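Local coordinates for protein malate dehydrogenase (Pyrococcus horikoshii, PDB 1V9N) that catalyses the NAD-dependent interconversion of (S)-malate and oxaloacetate as a homodimer of the LDH2/MDH2 oxidoreductase family, at residues A[139-144]-A[172-176]; A[179-183]-A[321-327]. The contacts are given in a common frame with arbitrary orientation. Numbering follows the deposited sequence.

Contact 1 (A[139-144]-A[172-176]); sequences AEEGMI and LAAPT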
loop_
_atom_site.group_PDB
_atom_site.type_symbol
_atom_site.label_atom_id
_atom_site.label_comp_id
_atom_site.label_asym_id
_atom_site.label_seq_id
_atom_site.Cartn_x
_atom_site.Cartn_y
_atom_site.Cartn_z
ATOM N N ALA A 139 7.255 4.706 -15.366
ATOM C CA ALA A 139 6.979 3.540 -16.198
ATOM C C ALA A 139 7.324 3.802 -17.662
ATOM O O ALA A 139 7.841 2.917 -18.349
ATOM C CB ALA A 139 5.511 3.129 -16.068
ATOM N N GLU A 140 7.039 5.012 -18.140
ATOM C CA GLU A 140 7.338 5.365 -19.526
ATOM C C GLU A 140 8.848 5.433 -19.737
ATOM O O GLU A 140 9.327 5.525 -20.867
ATOM C CB GLU A 140 6.702 6.706 -19.903
ATOM C CG GLU A 140 5.171 6.725 -19.886
ATOM C CD GLU A 140 4.535 5.696 -20.820
ATOM O OE1 GLU A 140 5.252 5.127 -21.670
ATOM O OE2 GLU A 140 3.308 5.461 -20.711
ATOM N N GLU A 141 9.597 5.393 -18.638
ATOM C CA GLU A 141 11.051 5.419 -18.709
ATOM C C GLU A 141 11.618 4.012 -18.500
ATOM O O GLU A 141 12.826 3.836 -18.413
ATOM C CB GLU A 141 11.622 6.372 -17.654
ATOM C CG GLU A 141 11.263 7.829 -17.881
ATOM C CD GLU A 141 11.858 8.379 -19.163
ATOM O OE1 GLU A 141 13.096 8.331 -19.310
ATOM O OE2 GLU A 141 11.086 8.861 -20.022
ATOM N N GLY A 142 10.735 3.020 -18.420
ATOM C CA GLY A 142 11.171 1.644 -18.228
ATOM C C GLY A 142 11.484 1.300 -16.781
ATOM O O GLY A 142 12.313 0.431 -16.507
HETATM N N MSE A 143 10.816 1.973 -15.851
HETATM C CA MSE A 143 11.045 1.748 -14.428
HETATM C C MSE A 143 9.731 1.657 -13.659
HETATM O O MSE A 143 8.677 1.982 -14.188
HETATM C CB MSE A 143 11.868 2.900 -13.852
HETATM C CG MSE A 143 13.131 3.202 -14.628
HETATM SE SE MSE A 143 14.068 4.725 -13.917
HETATM C CE MSE A 143 15.310 5.001 -15.388
ATOM N N ILE A 144 9.803 1.206 -12.409
ATOM C CA ILE A 144 8.615 1.115 -11.568
ATOM C C ILE A 144 8.473 2.457 -10.855
ATOM O O ILE A 144 9.433 2.979 -10.278
ATOM C CB ILE A 144 8.737 0.009 -10.502
ATOM C CG1 ILE A 144 8.805 -1.364 -11.181
ATOM C CG2 ILE A 144 7.545 0.100 -9.517
ATOM C CD1 ILE A 144 9.010 -2.518 -10.228
ATOM N N LEU A 172 0.987 3.008 -8.369
ATOM C CA LEU A 172 2.139 2.242 -8.812
ATOM C C LEU A 172 1.968 1.944 -10.289
ATOM O O LEU A 172 0.927 1.441 -10.726
ATOM C CB LEU A 172 2.288 0.923 -8.039
ATOM C CG LEU A 172 3.554 0.124 -8.414
ATOM C CD1 LEU A 172 3.974 -0.740 -7.240
ATOM C CD2 LEU A 172 3.310 -0.731 -9.658
ATOM N N ALA A 173 2.993 2.272 -11.061
ATOM C CA ALA A 173 2.972 2.027 -12.491
ATOM C C ALA A 173 4.195 1.191 -12.830
ATOM O O ALA A 173 5.275 1.409 -12.284
ATOM C CB ALA A 173 3.008 3.348 -13.252
ATOM N N ALA A 174 4.019 0.218 -13.712
ATOM C CA ALA A 174 5.126 -0.626 -14.133
ATOM C C ALA A 174 4.996 -0.854 -15.633
ATOM O O ALA A 174 3.890 -0.979 -16.149
ATOM C CB ALA A 174 5.084 -1.955 -13.396
ATOM N N PRO A 175 6.122 -0.895 -16.357
ATOM C CA PRO A 175 6.036 -1.117 -17.802
ATOM C C PRO A 175 5.692 -2.576 -18.124
ATOM O O PRO A 175 5.999 -3.482 -17.343
ATOM C CB PRO A 175 7.428 -0.725 -18.292
ATOM C CG PRO A 175 8.303 -1.120 -17.149
ATOM C CD PRO A 175 7.519 -0.667 -15.936
ATOM N N THR A 176 5.032 -2.792 -19.260
ATOM C CA THR A 176 4.677 -4.140 -19.693
ATOM C C THR A 176 5.002 -4.253 -21.185
ATOM O O THR A 176 5.578 -3.330 -21.774
ATOM C CB THR A 176 3.167 -4.439 -19.504
ATOM O OG1 THR A 176 2.423 -3.810 -20.551
ATOM C CG2 THR A 176 2.666 -3.919 -18.152
#
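A Schellman motif ends helix 132-139, and the chain turns straight back over P175. M143 N bonds to A138 O, and G142 N to A139 O at 2.9 Å, closing a type I turn. G142, the C-prime residue, has phi/psi of 81/29, where a CB would jam against the preceding carbonyl oxygen; that conformation calls for glycine. The ring of P175 fits inside the bend: its CB lies 3.7 Å from A139 O, its CG 4.0 Å from G142 C and its CD 3.4 Å from M143 O. At the helix end, A139 CB, which points toward 172-176, meets A173 CB at 3.8 Å. I144 CA approaches A173 O at 3.4 Å with 141° at the hydrogen, a CA-H...O contact. I144 CG2 packs on L172 CG at 4.1 Å; L259 and M251 of the second subunit cover I144 and L172 respectively. Strand pairing begins one residue on, where A173 bonds to the G145 backbone. This is a helix-to-strand connection entering a mixed sheet, 144-149 antiparallel to 170-174.

Contact 2 (A[179-183]-A[321-327]); sequences KPFLL and IHGEKGF. With NDP (NADPH dihydro-nicotinamide-adenine-dinucleotide phosphate), chain B.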
loop_
_atom_site.group_PDB
_atom_site.type_symbol
_atom_site.label_atom_id
_atom_site.label_comp_id
_atom_site.label_asym_id
_atom_site.label_seq_id
_atom_site.Cartn_x
_atom_site.Cartn_y
_atom_site.Cartn_z
ATOM N N LYS A 179 0.645 -1.604 -22.731
ATOM C CA LYS A 179 0.485 -0.384 -21.942
ATOM C C LYS A 179 0.868 -0.627 -20.486
ATOM O O LYS A 179 0.660 -1.716 -19.946
ATOM C CB LYS A 179 -0.949 0.138 -22.046
ATOM C CG LYS A 179 -1.264 0.684 -23.429
ATOM C CD LYS A 179 -2.676 1.224 -23.556
ATOM C CE LYS A 179 -2.925 1.694 -24.993
ATOM N NZ LYS A 179 -4.345 2.066 -25.246
ATOM N N PRO A 180 1.436 0.392 -19.829
ATOM C CA PRO A 180 1.841 0.249 -18.431
ATOM C C PRO A 180 0.742 -0.224 -17.488
ATOM O O PRO A 180 -0.438 0.105 -17.659
ATOM C CB PRO A 180 2.317 1.655 -18.059
ATOM C CG PRO A 180 2.801 2.213 -19.367
ATOM C CD PRO A 180 1.734 1.746 -20.328
ATOM N N PHE A 181 1.142 -1.017 -16.501
ATOM C CA PHE A 181 0.225 -1.462 -15.473
ATOM C C PHE A 181 0.088 -0.174 -14.661
ATOM O O PHE A 181 1.081 0.517 -14.440
ATOM C CB PHE A 181 0.878 -2.541 -14.610
ATOM C CG PHE A 181 0.176 -2.781 -13.313
ATOM C CD1 PHE A 181 -0.885 -3.679 -13.237
ATOM C CD2 PHE A 181 0.558 -2.086 -12.166
ATOM C CE1 PHE A 181 -1.558 -3.884 -12.028
ATOM C CE2 PHE A 181 -0.105 -2.278 -10.959
ATOM C CZ PHE A 181 -1.166 -3.180 -10.886
ATOM N N LEU A 182 -1.117 0.162 -14.225
ATOM C CA LEU A 182 -1.284 1.388 -13.457
ATOM C C LEU A 182 -2.351 1.321 -12.383
ATOM O O LEU A 182 -3.549 1.355 -12.671
ATOM C CB LEU A 182 -1.587 2.567 -14.391
ATOM C CG LEU A 182 -1.936 3.908 -13.720
ATOM C CD1 LEU A 182 -0.764 4.402 -12.863
ATOM C CD2 LEU A 182 -2.296 4.937 -14.801
ATOM N N LEU A 183 -1.903 1.194 -11.141
ATOM C CA LEU A 183 -2.802 1.187 -10.003
ATOM C C LEU A 183 -2.775 2.637 -9.533
ATOM O O LEU A 183 -1.705 3.233 -9.415
ATOM C CB LEU A 183 -2.272 0.275 -8.894
ATOM C CG LEU A 183 -2.982 0.343 -7.532
ATOM C CD1 LEU A 183 -4.448 -0.061 -7.694
ATOM C CD2 LEU A 183 -2.286 -0.584 -6.543
ATOM N N ILE A 321 -7.417 -5.310 -15.701
ATOM C CA ILE A 321 -6.130 -5.158 -15.039
ATOM C C ILE A 321 -6.092 -3.666 -14.724
ATOM O O ILE A 321 -6.616 -2.853 -15.485
ATOM C CB ILE A 321 -4.936 -5.543 -15.953
ATOM C CG1 ILE A 321 -3.640 -5.538 -15.138
ATOM C CG2 ILE A 321 -4.808 -4.559 -17.106
ATOM C CD1 ILE A 321 -3.656 -6.500 -13.970
ATOM N N HIS A 322 -5.495 -3.298 -13.601
ATOM C CA HIS A 322 -5.452 -1.897 -13.216
ATOM C C HIS A 322 -4.831 -0.977 -14.250
ATOM O O HIS A 322 -3.710 -1.189 -14.714
ATOM C CB HIS A 322 -4.765 -1.773 -11.862
ATOM C CG HIS A 322 -5.422 -2.605 -10.809
ATOM N ND1 HIS A 322 -5.338 -3.979 -10.797
ATOM C CD2 HIS A 322 -6.263 -2.272 -9.802
ATOM C CE1 HIS A 322 -6.101 -4.458 -9.831
ATOM N NE2 HIS A 322 -6.674 -3.442 -9.212
ATOM N N GLY A 323 -5.598 0.042 -14.624
ATOM C CA GLY A 323 -5.145 1.003 -15.610
ATOM C C GLY A 323 -5.784 0.768 -16.969
ATOM O O GLY A 323 -5.835 1.674 -17.801
ATOM N N GLU A 324 -6.277 -0.448 -17.187
ATOM C CA GLU A 324 -6.895 -0.816 -18.456
ATOM C C GLU A 324 -8.113 0.029 -18.835
ATOM O O GLU A 324 -8.162 0.570 -19.938
ATOM C CB GLU A 324 -7.263 -2.303 -18.444
ATOM C CG GLU A 324 -7.870 -2.806 -19.739
ATOM C CD GLU A 324 -7.920 -4.320 -19.803
ATOM O OE1 GLU A 324 -8.117 -4.956 -18.748
ATOM O OE2 GLU A 324 -7.768 -4.871 -20.914
ATOM N N LYS A 325 -9.094 0.132 -17.941
ATOM C CA LYS A 325 -10.281 0.944 -18.220
ATOM C C LYS A 325 -9.859 2.358 -18.607
ATOM O O LYS A 325 -10.336 2.910 -19.596
ATOM C CB LYS A 325 -11.189 1.037 -16.992
ATOM C CG LYS A 325 -11.977 -0.217 -16.656
ATOM C CD LYS A 325 -12.808 0.023 -15.403
ATOM C CE LYS A 325 -13.630 -1.186 -15.019
ATOM N NZ LYS A 325 -14.395 -0.951 -13.756
ATOM N N GLY A 326 -8.962 2.937 -17.812
ATOM C CA GLY A 326 -8.490 4.287 -18.071
ATOM C C GLY A 326 -7.856 4.481 -19.435
ATOM O O GLY A 326 -8.145 5.463 -20.123
ATOM N N PHE A 327 -6.982 3.559 -19.830
ATOM C CA PHE A 327 -6.320 3.658 -21.123
ATOM C C PHE A 327 -7.313 3.525 -22.274
ATOM O O PHE A 327 -7.169 4.190 -23.302
ATOM C CB PHE A 327 -5.221 2.601 -21.246
ATOM C CG PHE A 327 -3.912 3.017 -20.625
ATOM C CD1 PHE A 327 -3.272 4.184 -21.038
ATOM C CD2 PHE A 327 -3.316 2.240 -19.636
ATOM C CE1 PHE A 327 -2.057 4.574 -20.474
ATOM C CE2 PHE A 327 -2.102 2.620 -19.065
ATOM C CZ PHE A 327 -1.471 3.787 -19.484
HETATM P PA NDP B . -10.957 3.979 -8.793
HETATM O O1A NDP B . -11.521 4.672 -9.926
HETATM O O2A NDP B . -11.775 3.144 -7.846
HETATM O O5B NDP B . -9.717 3.070 -9.365
HETATM C C5B NDP B . -8.908 2.266 -8.486
HETATM C C4B NDP B . -7.849 1.606 -9.389
HETATM O O4B NDP B . -8.409 0.325 -9.728
HETATM C C3B NDP B . -7.504 2.269 -10.694
HETATM O O3B NDP B . -6.072 2.096 -10.918
HETATM C C2B NDP B . -8.291 1.579 -11.751
HETATM O O2B NDP B . -7.782 1.622 -13.096
HETATM C C1B NDP B . -8.431 0.215 -11.150
HETATM N N9A NDP B . -9.705 -0.488 -11.465
HETATM C C8A NDP B . -11.024 0.036 -11.578
HETATM N N7A NDP B . -11.888 -0.915 -11.846
HETATM C C5A NDP B . -11.179 -2.079 -11.916
HETATM C C6A NDP B . -11.508 -3.451 -12.160
HETATM N N6A NDP B . -12.778 -3.807 -12.384
HETATM N N1A NDP B . -10.515 -4.407 -12.159
HETATM C C2A NDP B . -9.210 -4.052 -11.926
HETATM N N3A NDP B . -8.799 -2.790 -11.682
HETATM C C4A NDP B . -9.839 -1.840 -11.690
HETATM O O3 NDP B . -10.088 4.907 -7.869
HETATM P PN NDP B . -10.287 6.159 -6.916
HETATM O O1N NDP B . -9.861 5.707 -5.595
HETATM O O2N NDP B . -11.739 6.498 -7.108
HETATM O O5D NDP B . -9.301 7.212 -7.587
HETATM C C5D NDP B . -9.668 8.602 -7.814
HETATM C C4D NDP B . -8.475 9.385 -8.486
HETATM O O4D NDP B . -8.266 10.547 -7.704
HETATM C C3D NDP B . -7.101 8.671 -8.534
HETATM O O3D NDP B . -6.515 8.923 -9.818
HETATM C C2D NDP B . -6.305 9.243 -7.373
HETATM O O2D NDP B . -4.916 9.201 -7.624
HETATM C C1D NDP B . -6.909 10.668 -7.272
HETATM N N1N NDP B . -6.895 11.241 -5.899
HETATM C C2N NDP B . -6.074 12.387 -5.701
HETATM C C3N NDP B . -6.062 12.960 -4.363
HETATM C C7N NDP B . -5.245 14.148 -4.097
HETATM O O7N NDP B . -5.187 14.696 -2.989
HETATM N N7N NDP B . -4.496 14.704 -5.088
HETATM C C4N NDP B . -6.865 12.347 -3.354
HETATM C C5N NDP B . -7.654 11.224 -3.569
HETATM C C6N NDP B . -7.677 10.667 -4.846
HETATM P P2B NDP B . -8.275 2.563 -14.230
HETATM O O1X NDP B . -8.301 1.660 -15.392
HETATM O O2X NDP B . -7.300 3.680 -14.424
HETATM O O3X NDP B . -9.661 3.101 -13.890
HETATM O O HOH W 1 -4.213 4.382 -24.533
HETATM O O HOH W 2 -2.994 -0.939 -17.639
#
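A type II turn from I321 to E324, with G323 as helix N-cap, docks against strand 181-185, outermost of its sheet within this chain, and the first turn of helix 324-336 receives the 2'-phosphate of NADPH. Backbone polar contacts fix the docking: L182 N donates to H322 O at 3.0 Å and 166°, and a water bridges P180 O and H322 O. Phi of 103° at G323 suits the turn (E324 N to I321 O, 3.0 Å); separately, the absence of a side chain avoids a CB only 2.9 Å from L182 CB. Side-chain packing adds to the backbone bond: F181 CD1 meets I321 CG1 at 3.8 Å, P180 CD touches F327 CZ at 3.9 Å, and L183 CD1 lies obliquely to the imidazole, 3.6 Å from H322 CD2. K179 CD makes an off-centre CH-pi contact, 4.1 Å from the F327 ring centroid. H322 NE2 is bonded to H243 O of the second subunit. Cofactor bonds run from G323 N to NDP O2B (3.1 Å) and K325 NZ to N7A (3.2 Å), while N3A lies over one face of the H322 ring. In the first helical turn, G326 N donates to NDP O1X at 2.8 Å and 167°.

Overall arrangement
Contact 1 closes before contact 2 opens along the chain, and their centres lie 11 Å apart on the same side of the chain's centre. They join through the mixed sheet: strand 170-174 of contact 1 pairs antiparallel with the next strand, 181-185, of contact 2. Distances of 2.8 Å from A174 O to F181 N and 2.9 Å from L172 O to L183 N indicate probable hydrogen bonds. Strand 144-149 flanks 170-174 on its other side, while 181-185 is outermost within this chain. The sheet thus connects the end of helix 132-139 to the cofactor-binding start of helix 324-336, and both contacts touch the second subunit.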